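Local coordinates for putative aldehyde dehydrogenase (Burkholderia cenocepacia, PDB 4YWE), which probably oxidises aldehydes with NAD or NADP as electron acceptor, as a metal-binding member of the aldehyde dehydrogenase family, at residues K240-M245 and V251-E256. Sequence-based numbering, arbitrary orientation.
Sequences KLVTQM and VPVTLE
Thr-243 reaches the strand through its hydroxyl, which sits against the forked end of Leu-255: OG1 lies 3.6 Å from Leu-255 CD1 and just as near to CD2, and the two side chains meet at about a right angle. Val-253 packs next to it, its CG2 4.1 Å from Thr-243 CA, while its other branch meets Val-242 methyl to methyl, CG1 to CG1 at 4.2 Å. With OG1 beside the backbone N (chi1 -62°), the threonine hydroxyl can hydrogen-bond to the carbonyl of Gly-239 one turn back in its own helix and still face the leucine. Two waters do the polar bridging. One donates to Thr-243 OG1 at 2.8 Å and to the Val-253 carbonyl; the other donates to Thr-243 O and, at 2.8 Å, to Val-251 O. This is the return half of a beta-alpha-beta crossover, in what is probably the Rossmann-like, cofactor-binding domain: the 240-245 part of helix 236-246 runs antiparallel to strand 253-256, the two short axes 9.0 Å apart at 176°, and the strand lies parallel to strand 229-233. Farther out, Phe-232 of that neighbouring strand and Ala-222 of helix 214-223 pack on Val-242. A second subunit closes in here as well, its Ala-247 packing on Thr-243 and its His-250 on Leu-255. The strand ends at Glu-256, the predicted active-site residue, whose backbone hydrogen-bonds with Phe-232.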
loop_
_atom_site.group_PDB
_atom_site.type_symbol
_atom_site.label_atom_id
_atom_site.label_comp_id
_atom_site.label_asym_id
_atom_site.label_seq_id
_atom_site.Cartn_x
_atom_site.Cartn_y
_atom_site.Cartn_z
ATOM N N LYS A 240 15.348 -3.325 28.584
ATOM C CA LYS A 240 14.818 -4.564 29.138
ATOM C C LYS A 240 13.888 -4.275 30.313
ATOM O O LYS A 240 12.774 -4.793 30.376
ATOM C CB LYS A 240 15.963 -5.475 29.579
ATOM C CG LYS A 240 15.526 -6.753 30.270
ATOM C CD LYS A 240 16.733 -7.515 30.793
ATOM C CE LYS A 240 17.773 -7.708 29.698
ATOM N NZ LYS A 240 18.984 -8.418 30.190
ATOM N N LEU A 241 14.356 -3.441 31.236
ATOM C CA LEU A 241 13.579 -3.061 32.411
ATOM C C LEU A 241 12.273 -2.366 32.034
ATOM O O LEU A 241 11.217 -2.674 32.583
ATOM C CB LEU A 241 14.402 -2.150 33.327
ATOM C CG LEU A 241 15.175 -2.803 34.477
ATOM C CD1 LEU A 241 16.196 -3.802 33.960
ATOM C CD2 LEU A 241 15.847 -1.742 35.335
ATOM N N VAL A 242 12.356 -1.428 31.095
ATOM C CA VAL A 242 11.190 -0.668 30.656
ATOM C C VAL A 242 10.147 -1.599 30.046
ATOM O O VAL A 242 8.950 -1.460 30.306
ATOM C CB VAL A 242 11.594 0.438 29.659
ATOM C CG1 VAL A 242 10.362 1.076 29.032
ATOM C CG2 VAL A 242 12.450 1.488 30.353
ATOM N N THR A 243 10.609 -2.555 29.245
ATOM C CA THR A 243 9.723 -3.539 28.635
ATOM C C THR A 243 9.011 -4.356 29.709
ATOM O O THR A 243 7.792 -4.532 29.668
ATOM C CB THR A 243 10.491 -4.492 27.698
ATOM O OG1 THR A 243 11.083 -3.744 26.629
ATOM C CG2 THR A 243 9.555 -5.542 27.116
ATOM N N GLN A 244 9.782 -4.842 30.675
ATOM C CA GLN A 244 9.241 -5.672 31.743
ATOM C C GLN A 244 8.306 -4.876 32.652
ATOM O O GLN A 244 7.308 -5.408 33.138
ATOM C CB GLN A 244 10.380 -6.295 32.553
ATOM C CG GLN A 244 11.188 -7.321 31.767
ATOM C CD GLN A 244 12.440 -7.770 32.493
ATOM O OE1 GLN A 244 12.911 -7.105 33.416
ATOM N NE2 GLN A 244 12.987 -8.909 32.078
ATOM N N MET A 245 8.623 -3.604 32.873
ATOM C CA MET A 245 7.768 -2.742 33.684
ATOM C C MET A 245 6.432 -2.491 32.991
ATOM O O MET A 245 5.377 -2.533 33.624
ATOM C CB MET A 245 8.457 -1.407 33.979
ATOM C CG MET A 245 9.537 -1.477 35.049
ATOM S SD MET A 245 10.248 0.141 35.406
ATOM C CE MET A 245 11.593 -0.310 36.500
ATOM N N VAL A 251 1.517 -3.027 28.097
ATOM C CA VAL A 251 1.798 -1.893 27.226
ATOM C C VAL A 251 2.952 -2.226 26.286
ATOM O O VAL A 251 4.046 -2.568 26.735
ATOM C CB VAL A 251 2.108 -0.628 28.044
ATOM C CG1 VAL A 251 2.558 0.505 27.128
ATOM C CG2 VAL A 251 0.893 -0.217 28.860
ATOM N N PRO A 252 2.707 -2.121 24.971
ATOM C CA PRO A 252 3.733 -2.386 23.958
ATOM C C PRO A 252 4.868 -1.367 24.009
ATOM O O PRO A 252 4.620 -0.175 24.204
ATOM C CB PRO A 252 2.958 -2.282 22.640
ATOM C CG PRO A 252 1.807 -1.388 22.953
ATOM C CD PRO A 252 1.429 -1.702 24.370
ATOM N N VAL A 253 6.100 -1.838 23.842
ATOM C CA VAL A 253 7.269 -0.966 23.904
ATOM C C VAL A 253 8.120 -1.117 22.652
ATOM O O VAL A 253 8.479 -2.229 22.264
ATOM C CB VAL A 253 8.117 -1.255 25.158
ATOM C CG1 VAL A 253 9.342 -0.351 25.193
ATOM C CG2 VAL A 253 7.291 -1.081 26.417
ATOM N N THR A 254 8.441 0.006 22.021
ATOM C CA THR A 254 9.390 0.008 20.916
ATOM C C THR A 254 10.793 0.226 21.473
ATOM O O THR A 254 11.024 1.159 22.241
ATOM C CB THR A 254 9.056 1.092 19.878
ATOM O OG1 THR A 254 7.816 0.768 19.238
ATOM C CG2 THR A 254 10.153 1.184 18.827
ATOM N N LEU A 255 11.725 -0.644 21.095
ATOM C CA LEU A 255 13.084 -0.582 21.619
ATOM C C LEU A 255 14.093 -0.147 20.564
ATOM O O LEU A 255 14.392 -0.894 19.631
ATOM C CB LEU A 255 13.499 -1.941 22.192
ATOM C CG LEU A 255 12.761 -2.442 23.435
ATOM C CD1 LEU A 255 13.315 -3.787 23.866
ATOM C CD2 LEU A 255 12.867 -1.432 24.565
ATOM N N GLU A 256 14.619 1.063 20.723
ATOM C CA GLU A 256 15.707 1.549 19.880
ATOM C C GLU A 256 17.000 1.555 20.683
ATOM O O GLU A 256 17.350 2.555 21.308
ATOM C CB GLU A 256 15.401 2.949 19.344
ATOM C CG GLU A 256 14.223 3.006 18.385
ATOM C CD GLU A 256 14.582 2.548 16.984
ATOM O OE1 GLU A 256 15.774 2.283 16.724
ATOM O OE2 GLU A 256 13.667 2.453 16.139
HETATM O O HOH W 1 5.769 -4.718 27.424
HETATM O O HOH W 2 9.630 -4.018 24.214
#